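Local atomic coordinates of uncharacterized protein (Bacillus cereus, PDB entry 5F2H), a protein that is of unknown function but belongs to the alpha/beta hydrolase superfamily, so it is probably a hydrolase, with a helical N-terminal domain joined to the hydrolase domain. Residues 50-55 against 66-71; 188-193 against 221-226; 257-262 against 268-273; 275-278 against 283-286. All blocks are in the same frame, centred on the assembly; numbering follows the deposited sequence.

Contact 1 of 4, residues 50-55 against 66-71; sequences FKYALA and HVMKEA
Y52 on helix 44-58 packs against V67 and M68 on helix 61-74, the two helices forming the arms of a helical hairpin consistent with the TPR-like assignment of this N-terminal domain. The short helical segments run nearly antiparallel, at 158°, with their axes 8.9 Å apart. The closely packed part lies around Y52. Its CB meets V67 CG1 at 3.6 Å, and that methyl also sits at the edge of the ring, near its plane. With CG placed between the backbone N and the carbonyl carbon (chi1 68°), the ring turns toward helix 61-74 and offers one face to M68. Short, rigid valine suits the close approach of the backbones, whereas the long, flexible methionine side chain of M68, present as selenomethionine, can spread over an aromatic face; F99 and M102 of helix 97-115 also pack on M68. The looser side belongs to K51: its CB lies 3.9 Å from V67 CG1, but the extended chain beyond leads away, as suits a partly exposed lysine. Over the Y52 ring, M68 CG stands 4.2 Å from the centroid almost on the normal, and M68 SE makes a Met-aromatic contact 4.4 Å from that centroid, 23° off the normal.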
loop_
_atom_site.group_PDB
_atom_site.type_symbol
_atom_site.label_atom_id
_atom_site.label_comp_id
_atom_site.label_asym_id
_atom_site.label_seq_id
_atom_site.Cartn_x
_atom_site.Cartn_y
_atom_site.Cartn_z
ATOM N N PHE B 50 -17.556 -25.942 30.617
ATOM C CA PHE B 50 -17.479 -25.115 31.833
ATOM C C PHE B 50 -18.751 -25.182 32.670
ATOM O O PHE B 50 -18.686 -25.398 33.888
ATOM C CB PHE B 50 -17.119 -23.670 31.521
ATOM C CG PHE B 50 -15.637 -23.424 31.367
ATOM C CD1 PHE B 50 -14.931 -23.884 30.264
ATOM C CD2 PHE B 50 -14.968 -22.640 32.290
ATOM C CE1 PHE B 50 -13.568 -23.646 30.136
ATOM C CE2 PHE B 50 -13.614 -22.383 32.153
ATOM C CZ PHE B 50 -12.910 -22.895 31.079
ATOM N N LYS B 51 -19.903 -25.075 32.022
ATOM C CA LYS B 51 -21.162 -25.120 32.764
ATOM C C LYS B 51 -21.406 -26.400 33.557
ATOM O O LYS B 51 -21.585 -26.344 34.774
ATOM C CB LYS B 51 -22.368 -24.808 31.872
ATOM C CG LYS B 51 -22.413 -23.377 31.380
ATOM C CD LYS B 51 -23.635 -23.106 30.528
ATOM C CE LYS B 51 -23.646 -21.647 30.076
ATOM N NZ LYS B 51 -24.874 -21.251 29.330
ATOM N N TYR B 52 -21.396 -27.550 32.897
ATOM C CA TYR B 52 -21.664 -28.778 33.631
ATOM C C TYR B 52 -20.541 -29.171 34.597
ATOM O O TYR B 52 -20.798 -29.796 35.621
ATOM C CB TYR B 52 -22.055 -29.941 32.716
ATOM C CG TYR B 52 -20.981 -30.491 31.808
ATOM C CD1 TYR B 52 -20.011 -31.357 32.300
ATOM C CD2 TYR B 52 -21.007 -30.251 30.441
ATOM C CE1 TYR B 52 -19.044 -31.901 31.463
ATOM C CE2 TYR B 52 -20.064 -30.811 29.597
ATOM C CZ TYR B 52 -19.082 -31.627 30.116
ATOM O OH TYR B 52 -18.114 -32.159 29.303
ATOM N N ALA B 53 -19.307 -28.817 34.280
ATOM C CA ALA B 53 -18.193 -29.135 35.173
ATOM C C ALA B 53 -18.391 -28.355 36.474
ATOM O O ALA B 53 -18.276 -28.910 37.576
ATOM C CB ALA B 53 -16.874 -28.776 34.523
ATOM N N LEU B 54 -18.746 -27.075 36.355
ATOM C CA LEU B 54 -18.974 -26.261 37.558
ATOM C C LEU B 54 -20.194 -26.744 38.333
ATOM O O LEU B 54 -20.175 -26.817 39.574
ATOM C CB LEU B 54 -19.057 -24.794 37.207
ATOM C CG LEU B 54 -17.740 -24.240 36.634
ATOM C CD1 LEU B 54 -17.870 -22.793 36.177
ATOM C CD2 LEU B 54 -16.605 -24.357 37.653
ATOM N N ALA B 55 -21.213 -27.176 37.594
ATOM C CA ALA B 55 -22.429 -27.678 38.209
ATOM C C ALA B 55 -22.096 -28.882 39.046
ATOM O O ALA B 55 -22.390 -28.920 40.243
ATOM C CB ALA B 55 -23.457 -28.047 37.158
ATOM N N HIS B 66 -28.435 -32.567 32.755
ATOM C CA HIS B 66 -29.142 -32.032 31.574
ATOM C C HIS B 66 -28.269 -31.051 30.763
ATOM O O HIS B 66 -28.444 -30.901 29.553
ATOM C CB HIS B 66 -30.555 -31.525 31.861
ATOM C CG HIS B 66 -30.651 -30.585 33.011
ATOM N ND1 HIS B 66 -31.127 -30.969 34.246
ATOM C CD2 HIS B 66 -30.308 -29.282 33.125
ATOM C CE1 HIS B 66 -31.102 -29.932 35.064
ATOM N NE2 HIS B 66 -30.600 -28.899 34.412
ATOM N N VAL B 67 -27.294 -30.419 31.415
ATOM C CA VAL B 67 -26.384 -29.516 30.716
ATOM C C VAL B 67 -25.585 -30.424 29.798
ATOM O O VAL B 67 -25.497 -30.191 28.603
ATOM C CB VAL B 67 -25.441 -28.771 31.677
ATOM C CG1 VAL B 67 -24.446 -27.909 30.911
ATOM C CG2 VAL B 67 -26.229 -27.900 32.627
HETATM N N MSE B 68 -25.045 -31.491 30.380
HETATM C CA MSE B 68 -24.263 -32.484 29.658
HETATM C C MSE B 68 -25.093 -33.029 28.533
HETATM O O MSE B 68 -24.690 -32.942 27.371
HETATM C CB MSE B 68 -23.832 -33.561 30.647
HETATM C CG MSE B 68 -22.592 -34.287 30.165
HETATM SE SE MSE B 68 -21.660 -35.116 31.686
HETATM C CE MSE B 68 -20.069 -35.703 30.687
ATOM N N LYS B 69 -26.280 -33.547 28.846
ATOM C CA LYS B 69 -27.178 -34.095 27.809
ATOM C C LYS B 69 -27.345 -33.164 26.639
ATOM O O LYS B 69 -27.178 -33.559 25.495
ATOM C CB LYS B 69 -28.581 -34.380 28.345
ATOM C CG LYS B 69 -28.708 -35.542 29.309
ATOM C CD LYS B 69 -30.149 -35.703 29.775
ATOM C CE LYS B 69 -30.305 -36.920 30.676
ATOM N NZ LYS B 69 -31.698 -37.074 31.177
ATOM N N GLU B 70 -27.694 -31.925 26.921
ATOM C CA GLU B 70 -27.893 -30.975 25.850
ATOM C C GLU B 70 -26.672 -30.939 24.938
ATOM O O GLU B 70 -26.743 -31.307 23.761
ATOM C CB GLU B 70 -28.201 -29.599 26.429
ATOM C CG GLU B 70 -28.443 -28.533 25.386
ATOM C CD GLU B 70 -28.809 -27.196 26.016
ATOM O OE1 GLU B 70 -29.586 -27.211 26.991
ATOM O OE2 GLU B 70 -28.370 -26.128 25.518
ATOM N N ALA B 71 -25.545 -30.541 25.512
ATOM C CA ALA B 71 -24.280 -30.439 24.798
ATOM C C ALA B 71 -23.959 -31.623 23.904
ATOM O O ALA B 71 -23.670 -31.468 22.718
ATOM C CB ALA B 71 -23.158 -30.296 25.812
#

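Contact 2 of 4, residues 188-193 against 221-226; sequences EHYVKF and KDIDVD
With Y190 CG anti to the backbone N (chi1 173°), the ring swings from helix 179-195 toward the loop 221-226, and with I223 CG1 anti to the carbonyl carbon (chi1 -72°), the I223 side chain lies over one face of that ring. The loop belongs to the alpha/beta hydrolase fold, leading from helix 209-219 into strand 227-231; a Schellman motif ends the helix, with K221 at the positive-phi C-prime position. Isoleucine suits its place because its two branches can cover different parts of one aromatic surface. I223 CG2 makes a CH-pi contact over the face, 3.9 Å from the ring centroid and 16° off the normal, while I223 CD1 reaches back to Y190 CB at 3.7 Å. D222 turns its carboxylate to K183 and K187, earlier on helix 179-195, in long, weak ion pairs. At the other margin, D224 is solvent-exposed and its carboxylate leads away from the helix. Tyrosine suits its position because its buried ring packs on isoleucine while its hydroxyl reaches the loop backbone. There the bond is weak, D224 N donating to Y190 OH at 3.5 Å, with D224 CB beside the same oxygen.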
loop_
_atom_site.group_PDB
_atom_site.type_symbol
_atom_site.label_atom_id
_atom_site.label_comp_id
_atom_site.label_asym_id
_atom_site.label_seq_id
_atom_site.Cartn_x
_atom_site.Cartn_y
_atom_site.Cartn_z
ATOM N N GLU B 188 -11.775 11.262 -19.349
ATOM C CA GLU B 188 -11.887 9.949 -19.984
ATOM C C GLU B 188 -10.856 9.007 -19.396
ATOM O O GLU B 188 -11.198 7.903 -18.996
ATOM C CB GLU B 188 -11.688 10.032 -21.503
ATOM C CG GLU B 188 -12.672 10.918 -22.270
ATOM C CD GLU B 188 -14.120 10.442 -22.197
ATOM O OE1 GLU B 188 -14.388 9.423 -21.523
ATOM O OE2 GLU B 188 -15.000 11.070 -22.841
ATOM N N HIS B 189 -9.597 9.438 -19.343
ATOM C CA HIS B 189 -8.563 8.595 -18.774
ATOM C C HIS B 189 -8.857 8.263 -17.326
ATOM O O HIS B 189 -8.761 7.107 -16.911
ATOM C CB HIS B 189 -7.173 9.219 -18.856
ATOM C CG HIS B 189 -6.655 9.368 -20.247
ATOM N ND1 HIS B 189 -6.385 10.594 -20.814
ATOM C CD2 HIS B 189 -6.416 8.448 -21.207
ATOM C CE1 HIS B 189 -5.965 10.421 -22.052
ATOM N NE2 HIS B 189 -5.985 9.128 -22.319
ATOM N N TYR B 190 -9.185 9.291 -16.553
ATOM C CA TYR B 190 -9.504 9.123 -15.130
ATOM C C TYR B 190 -10.706 8.208 -14.897
ATOM O O TYR B 190 -10.647 7.320 -14.054
ATOM C CB TYR B 190 -9.727 10.479 -14.460
ATOM C CG TYR B 190 -10.230 10.403 -13.030
ATOM C CD1 TYR B 190 -9.350 10.267 -11.954
ATOM C CD2 TYR B 190 -11.579 10.518 -12.755
ATOM C CE1 TYR B 190 -9.812 10.231 -10.639
ATOM C CE2 TYR B 190 -12.051 10.472 -11.454
ATOM C CZ TYR B 190 -11.173 10.332 -10.395
ATOM O OH TYR B 190 -11.668 10.290 -9.103
ATOM N N VAL B 191 -11.790 8.424 -15.626
ATOM C CA VAL B 191 -12.970 7.571 -15.455
ATOM C C VAL B 191 -12.576 6.120 -15.699
ATOM O O VAL B 191 -12.723 5.277 -14.823
ATOM C CB VAL B 191 -14.131 7.993 -16.374
ATOM C CG1 VAL B 191 -15.210 6.938 -16.386
ATOM C CG2 VAL B 191 -14.680 9.344 -15.928
ATOM N N LYS B 192 -12.029 5.849 -16.876
ATOM C CA LYS B 192 -11.584 4.509 -17.242
ATOM C C LYS B 192 -10.748 3.858 -16.135
ATOM O O LYS B 192 -10.910 2.683 -15.845
ATOM C CB LYS B 192 -10.774 4.598 -18.525
ATOM C CG LYS B 192 -10.138 3.305 -18.999
ATOM C CD LYS B 192 -9.423 3.561 -20.324
ATOM C CE LYS B 192 -8.642 2.351 -20.809
ATOM N NZ LYS B 192 -7.527 2.019 -19.880
ATOM N N PHE B 193 -9.876 4.629 -15.499
ATOM C CA PHE B 193 -9.040 4.097 -14.441
ATOM C C PHE B 193 -9.809 3.708 -13.195
ATOM O O PHE B 193 -9.591 2.632 -12.663
ATOM C CB PHE B 193 -7.944 5.078 -14.038
ATOM C CG PHE B 193 -7.040 4.556 -12.943
ATOM C CD1 PHE B 193 -7.389 4.706 -11.609
ATOM C CD2 PHE B 193 -5.841 3.916 -13.246
ATOM C CE1 PHE B 193 -6.560 4.232 -10.600
ATOM C CE2 PHE B 193 -5.004 3.451 -12.241
ATOM C CZ PHE B 193 -5.368 3.606 -10.916
ATOM N N LYS B 221 -14.840 19.812 -11.225
ATOM C CA LYS B 221 -15.094 18.568 -10.512
ATOM C C LYS B 221 -15.158 17.361 -11.447
ATOM O O LYS B 221 -15.922 16.427 -11.230
ATOM C CB LYS B 221 -16.348 18.675 -9.623
ATOM C CG LYS B 221 -16.246 19.773 -8.558
ATOM C CD LYS B 221 -17.283 19.720 -7.431
ATOM C CE LYS B 221 -18.736 19.799 -7.885
ATOM N NZ LYS B 221 -19.094 21.114 -8.475
ATOM N N ASP B 222 -14.347 17.391 -12.498
ATOM C CA ASP B 222 -14.308 16.301 -13.457
ATOM C C ASP B 222 -13.370 15.225 -12.983
ATOM O O ASP B 222 -13.261 14.173 -13.613
ATOM C CB ASP B 222 -13.915 16.803 -14.848
ATOM C CG ASP B 222 -15.045 17.542 -15.547
ATOM O OD1 ASP B 222 -16.219 17.385 -15.134
ATOM O OD2 ASP B 222 -14.776 18.212 -16.564
ATOM N N ILE B 223 -12.713 15.488 -11.855
ATOM C CA ILE B 223 -11.771 14.566 -11.273
ATOM C C ILE B 223 -11.590 14.823 -9.792
ATOM O O ILE B 223 -11.349 15.946 -9.397
ATOM C CB ILE B 223 -10.403 14.715 -11.943
ATOM C CG1 ILE B 223 -10.464 14.136 -13.339
ATOM C CG2 ILE B 223 -9.337 13.949 -11.175
ATOM C CD1 ILE B 223 -9.120 14.119 -14.017
ATOM N N ASP B 224 -11.685 13.774 -8.988
ATOM C CA ASP B 224 -11.524 13.892 -7.556
ATOM C C ASP B 224 -10.046 13.680 -7.225
ATOM O O ASP B 224 -9.484 12.615 -7.503
ATOM C CB ASP B 224 -12.412 12.844 -6.886
ATOM C CG ASP B 224 -12.589 13.082 -5.396
ATOM O OD1 ASP B 224 -12.170 14.152 -4.899
ATOM O OD2 ASP B 224 -13.199 12.219 -4.730
ATOM N N VAL B 225 -9.433 14.693 -6.618
ATOM C CA VAL B 225 -8.023 14.680 -6.259
ATOM C C VAL B 225 -7.767 15.087 -4.823
ATOM O O VAL B 225 -8.427 15.954 -4.292
ATOM C CB VAL B 225 -7.283 15.657 -7.185
ATOM C CG1 VAL B 225 -5.940 16.067 -6.655
ATOM C CG2 VAL B 225 -7.155 15.079 -8.576
ATOM N N ASP B 226 -6.786 14.453 -4.200
ATOM C CA ASP B 226 -6.413 14.754 -2.819
ATOM C C ASP B 226 -5.410 15.902 -2.735
ATOM O O ASP B 226 -5.285 16.531 -1.700
ATOM C CB ASP B 226 -5.845 13.512 -2.123
ATOM C CG ASP B 226 -6.869 12.390 -2.006
ATOM O OD1 ASP B 226 -7.917 12.445 -2.695
ATOM O OD2 ASP B 226 -6.616 11.440 -1.231
#

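Contact 3 of 4, residues 257-262 against 268-273; sequences VVCGDQ and ECTQQF
V257 on strand 254-260 and T270 on helix 267-279 lie alongside each other and point in opposite senses. Their methyls meet, V257 CG1 lying 3.4 Å from T270 CG2. The same T270 methyl also faces C259, two residues further along the strand, with C259 CB at 3.9 Å; V257 and C259 share one side of the strand, while V258 between them turns to the other and packs on M231 and V289. F273, one helical turn after T270, crosses V257 at a slant and presents its ring edge, so that V257 CG2 approaches F273 CE2 near the ring plane at 4.1 Å. F228, L235 and I238 also pack on F273. The short strand and helix segments run at 147° to each other, as expected where the chain turns back from a strand into the helix of a beta-alpha-beta unit. T270 owes its orientation to CG2 being trans to the backbone N, which sends the methyl toward the strand. Its OG1 hydrogen-bonds C266 O. Threonine can therefore be buried here: its hydroxyl is satisfied by the carbonyl of C266, just before the helix, and the interface with the strand is made mainly by methyl and other carbon groups.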
loop_
_atom_site.group_PDB
_atom_site.type_symbol
_atom_site.label_atom_id
_atom_site.label_comp_id
_atom_site.label_asym_id
_atom_site.label_seq_id
_atom_site.Cartn_x
_atom_site.Cartn_y
_atom_site.Cartn_z
ATOM N N VAL B 257 3.182 24.017 -5.016
ATOM C CA VAL B 257 3.537 24.713 -6.247
ATOM C C VAL B 257 5.009 25.098 -6.208
ATOM O O VAL B 257 5.520 25.540 -5.172
ATOM C CB VAL B 257 2.682 25.974 -6.427
ATOM C CG1 VAL B 257 3.106 26.727 -7.676
ATOM C CG2 VAL B 257 1.212 25.593 -6.478
ATOM N N VAL B 258 5.678 24.938 -7.343
ATOM C CA VAL B 258 7.068 25.247 -7.440
ATOM C C VAL B 258 7.287 26.039 -8.694
ATOM O O VAL B 258 6.680 25.747 -9.709
ATOM C CB VAL B 258 7.897 23.932 -7.564
ATOM C CG1 VAL B 258 9.389 24.238 -7.726
ATOM C CG2 VAL B 258 7.677 23.013 -6.362
ATOM N N CYS B 259 8.167 27.021 -8.635
ATOM C CA CYS B 259 8.496 27.812 -9.809
ATOM C C CYS B 259 9.820 28.505 -9.588
ATOM O O CYS B 259 10.173 28.863 -8.455
ATOM C CB CYS B 259 7.440 28.840 -10.131
ATOM S SG CYS B 259 7.846 29.787 -11.614
ATOM N N GLY B 260 10.561 28.669 -10.677
ATOM C CA GLY B 260 11.864 29.311 -10.635
ATOM C C GLY B 260 11.760 30.810 -10.856
ATOM O O GLY B 260 11.030 31.272 -11.740
ATOM N N ASP B 261 12.557 31.562 -10.099
ATOM C CA ASP B 261 12.564 33.023 -10.172
ATOM C C ASP B 261 13.140 33.655 -11.447
ATOM O O ASP B 261 13.279 34.874 -11.507
ATOM C CB ASP B 261 13.284 33.595 -8.953
ATOM C CG ASP B 261 14.720 33.144 -8.864
ATOM O OD1 ASP B 261 15.115 32.241 -9.635
ATOM O OD2 ASP B 261 15.453 33.685 -8.012
ATOM N N GLN B 262 13.486 32.850 -12.449
ATOM C CA GLN B 262 14.024 33.375 -13.715
ATOM C C GLN B 262 13.115 32.954 -14.869
ATOM O O GLN B 262 13.469 33.099 -16.039
ATOM C CB GLN B 262 15.422 32.808 -13.967
ATOM C CG GLN B 262 16.429 33.082 -12.860
ATOM C CD GLN B 262 16.763 34.549 -12.706
ATOM O OE1 GLN B 262 16.726 35.314 -13.669
ATOM N NE2 GLN B 262 17.169 34.931 -11.502
ATOM N N GLU B 268 5.017 35.067 -13.003
ATOM C CA GLU B 268 3.899 35.999 -12.844
ATOM C C GLU B 268 2.573 35.347 -12.444
ATOM O O GLU B 268 2.078 35.543 -11.335
ATOM C CB GLU B 268 3.567 36.681 -14.191
ATOM C CG GLU B 268 4.555 37.694 -14.767
ATOM C CD GLU B 268 4.520 39.050 -14.094
ATOM O OE1 GLU B 268 5.337 39.908 -14.480
ATOM O OE2 GLU B 268 3.663 39.278 -13.218
ATOM N N CYS B 269 2.023 34.548 -13.353
ATOM C CA CYS B 269 0.811 33.777 -13.108
ATOM C C CYS B 269 0.928 32.810 -11.931
ATOM O O CYS B 269 -0.039 32.570 -11.219
ATOM C CB CYS B 269 0.449 33.001 -14.371
ATOM S SG CYS B 269 1.778 31.912 -14.947
ATOM N N THR B 270 2.106 32.247 -11.718
ATOM C CA THR B 270 2.270 31.317 -10.612
ATOM C C THR B 270 2.171 32.059 -9.293
ATOM O O THR B 270 1.615 31.541 -8.330
ATOM C CB THR B 270 3.603 30.547 -10.667
ATOM O OG1 THR B 270 3.691 29.827 -11.901
ATOM C CG2 THR B 270 3.703 29.575 -9.497
ATOM N N GLN B 271 2.682 33.281 -9.237
ATOM C CA GLN B 271 2.608 34.033 -7.977
ATOM C C GLN B 271 1.199 34.600 -7.780
ATOM O O GLN B 271 0.731 34.658 -6.653
ATOM C CB GLN B 271 3.696 35.103 -7.882
ATOM C CG GLN B 271 3.914 35.588 -6.457
ATOM C CD GLN B 271 5.159 36.449 -6.302
ATOM O OE1 GLN B 271 5.818 36.422 -5.259
ATOM N NE2 GLN B 271 5.530 37.156 -7.364
ATOM N N GLN B 272 0.509 34.960 -8.865
ATOM C CA GLN B 272 -0.870 35.471 -8.766
ATOM C C GLN B 272 -1.759 34.358 -8.248
ATOM O O GLN B 272 -2.657 34.585 -7.445
ATOM C CB GLN B 272 -1.426 35.879 -10.125
ATOM C CG GLN B 272 -0.655 36.972 -10.834
ATOM C CD GLN B 272 -1.212 37.244 -12.214
ATOM O OE1 GLN B 272 -2.303 36.784 -12.550
ATOM N NE2 GLN B 272 -0.462 37.988 -13.025
ATOM N N PHE B 273 -1.518 33.152 -8.748
ATOM C CA PHE B 273 -2.280 31.994 -8.342
ATOM C C PHE B 273 -2.087 31.729 -6.860
ATOM O O PHE B 273 -3.054 31.589 -6.114
ATOM C CB PHE B 273 -1.893 30.807 -9.206
ATOM C CG PHE B 273 -2.503 29.504 -8.775
ATOM C CD1 PHE B 273 -3.862 29.285 -8.905
ATOM C CD2 PHE B 273 -1.700 28.446 -8.375
ATOM C CE1 PHE B 273 -4.428 28.077 -8.541
ATOM C CE2 PHE B 273 -2.257 27.234 -8.022
ATOM C CZ PHE B 273 -3.625 27.048 -8.111
#

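Contact 4 of 4, residues 275-278 against 283-286; sequences QVLK and EHEF
L277 and H284 carry this contact, and most of it is apolar side chain against aromatic face. L277, a branched apolar residue buried on the helix side, places CD1 in a CH-pi contact over the imidazole of H284, 4.0 Å from the ring centroid and 20° off the normal, set toward the rim beside H284 CG. L277 CB lies over the ND1-CE1 side of the same ring, 3.5 Å from H284 ND1. The ring reaches this position because chi1 of 71° tucks H284 CG between its backbone N and carbonyl carbon. Looser van der Waals contact follows at the helix backbone, where K278 N lies 3.8 Å from H284 CE1 in an oblique approach; the lysine side chain extends away, as suits an exposed helix position. The polar interaction is made outside the pair: H284 ND1 hydrogen-bonds I282 O, just before the strand, which helps fix the rotation of the ring. Histidine thus serves two needs at a partly exposed strand start, a flat surface for leucine and a polar atom for the preceding turn. Helix 267-279 followed by a short turn into strand 284-289 is the second half of a beta-alpha-beta crossover, ending at an edge strand, within this chain, of the parallel alpha/beta hydrolase sheet.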
loop_
_atom_site.group_PDB
_atom_site.type_symbol
_atom_site.label_atom_id
_atom_site.label_comp_id
_atom_site.label_asym_id
_atom_site.label_seq_id
_atom_site.Cartn_x
_atom_site.Cartn_y
_atom_site.Cartn_z
ATOM N N GLN B 275 -1.325 33.755 -4.648
ATOM C CA GLN B 275 -1.972 34.848 -3.921
ATOM C C GLN B 275 -3.439 34.506 -3.631
ATOM O O GLN B 275 -3.910 34.667 -2.508
ATOM C CB GLN B 275 -1.876 36.142 -4.733
ATOM C CG GLN B 275 -2.553 37.348 -4.117
ATOM C CD GLN B 275 -2.003 37.737 -2.756
ATOM O OE1 GLN B 275 -1.072 37.124 -2.233
ATOM N NE2 GLN B 275 -2.590 38.780 -2.174
ATOM N N VAL B 276 -4.139 33.996 -4.642
ATOM C CA VAL B 276 -5.528 33.613 -4.475
ATOM C C VAL B 276 -5.626 32.450 -3.475
ATOM O O VAL B 276 -6.516 32.437 -2.629
ATOM C CB VAL B 276 -6.182 33.202 -5.804
ATOM C CG1 VAL B 276 -7.604 32.739 -5.554
ATOM C CG2 VAL B 276 -6.149 34.346 -6.806
ATOM N N LEU B 277 -4.720 31.473 -3.570
ATOM C CA LEU B 277 -4.744 30.336 -2.646
ATOM C C LEU B 277 -4.650 30.818 -1.204
ATOM O O LEU B 277 -5.197 30.180 -0.311
ATOM C CB LEU B 277 -3.605 29.332 -2.911
ATOM C CG LEU B 277 -3.509 28.582 -4.242
ATOM C CD1 LEU B 277 -2.349 27.601 -4.162
ATOM C CD2 LEU B 277 -4.770 27.813 -4.579
ATOM N N LYS B 278 -3.923 31.912 -0.980
ATOM C CA LYS B 278 -3.777 32.492 0.367
ATOM C C LYS B 278 -5.068 33.264 0.751
ATOM O O LYS B 278 -5.581 33.140 1.872
ATOM C CB LYS B 278 -2.560 33.420 0.435
ATOM C CG LYS B 278 -2.366 34.056 1.800
ATOM C CD LYS B 278 -1.189 35.022 1.858
ATOM C CE LYS B 278 -1.129 35.698 3.230
ATOM N NZ LYS B 278 -0.013 36.672 3.383
ATOM N N GLU B 283 -4.993 25.277 2.136
ATOM C CA GLU B 283 -3.728 24.746 2.654
ATOM C C GLU B 283 -2.804 24.452 1.442
ATOM O O GLU B 283 -3.175 23.732 0.514
ATOM C CB GLU B 283 -3.947 23.524 3.560
ATOM C CG GLU B 283 -2.789 23.277 4.522
ATOM C CD GLU B 283 -3.042 22.132 5.496
ATOM O OE1 GLU B 283 -4.143 21.538 5.455
ATOM O OE2 GLU B 283 -2.141 21.842 6.320
ATOM N N HIS B 284 -1.631 25.074 1.409
ATOM C CA HIS B 284 -0.710 24.857 0.299
ATOM C C HIS B 284 0.699 25.260 0.691
ATOM O O HIS B 284 0.942 25.679 1.823
ATOM C CB HIS B 284 -1.115 25.688 -0.916
ATOM C CG HIS B 284 -0.876 27.154 -0.748
ATOM N ND1 HIS B 284 -1.829 28.018 -0.251
ATOM C CD2 HIS B 284 0.216 27.912 -1.011
ATOM C CE1 HIS B 284 -1.337 29.244 -0.221
ATOM N NE2 HIS B 284 -0.097 29.205 -0.673
ATOM N N GLU B 285 1.622 25.147 -0.258
ATOM C CA GLU B 285 3.005 25.518 -0.020
ATOM C C GLU B 285 3.710 25.859 -1.332
ATOM O O GLU B 285 3.845 25.019 -2.212
ATOM C CB GLU B 285 3.720 24.413 0.747
ATOM C CG GLU B 285 5.166 24.729 1.075
ATOM C CD GLU B 285 5.779 23.713 2.012
ATOM O OE1 GLU B 285 5.026 23.119 2.819
ATOM O OE2 GLU B 285 7.017 23.553 1.975
ATOM N N PHE B 286 4.141 27.111 -1.451
ATOM C CA PHE B 286 4.821 27.604 -2.644
ATOM C C PHE B 286 6.303 27.662 -2.418
ATOM O O PHE B 286 6.765 28.124 -1.374
ATOM C CB PHE B 286 4.271 28.969 -3.033
ATOM C CG PHE B 286 5.003 29.632 -4.156
ATOM C CD1 PHE B 286 5.218 28.964 -5.356
ATOM C CD2 PHE B 286 5.284 30.989 -4.094
ATOM C CE1 PHE B 286 5.839 29.597 -6.420
ATOM C CE2 PHE B 286 5.881 31.639 -5.161
ATOM C CZ PHE B 286 6.163 30.940 -6.326
#

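Overall arrangement
Contact 1 comes first along the chain, in the helical N-terminal domain, and its centre lies 61 to 79 Å from those of the other three, which all fall within the hydrolase domain. The molecule is thus elongated, its two parts well separated. Contact 2 joins helix 179-195 to the loop entering strand 227-231, and its centre is about 26 Å from that of contact 3 and about 23 Å from that of contact 4. Contacts 3 and 4, with centres 11 Å apart, share helix 267-279 and reach the neighbouring strands 254-260 and 284-289, successive parts of one beta-alpha-beta unit. They touch directly: F286 packs on V257, C259 and T270, tying the helix to both strands at the sheet margin.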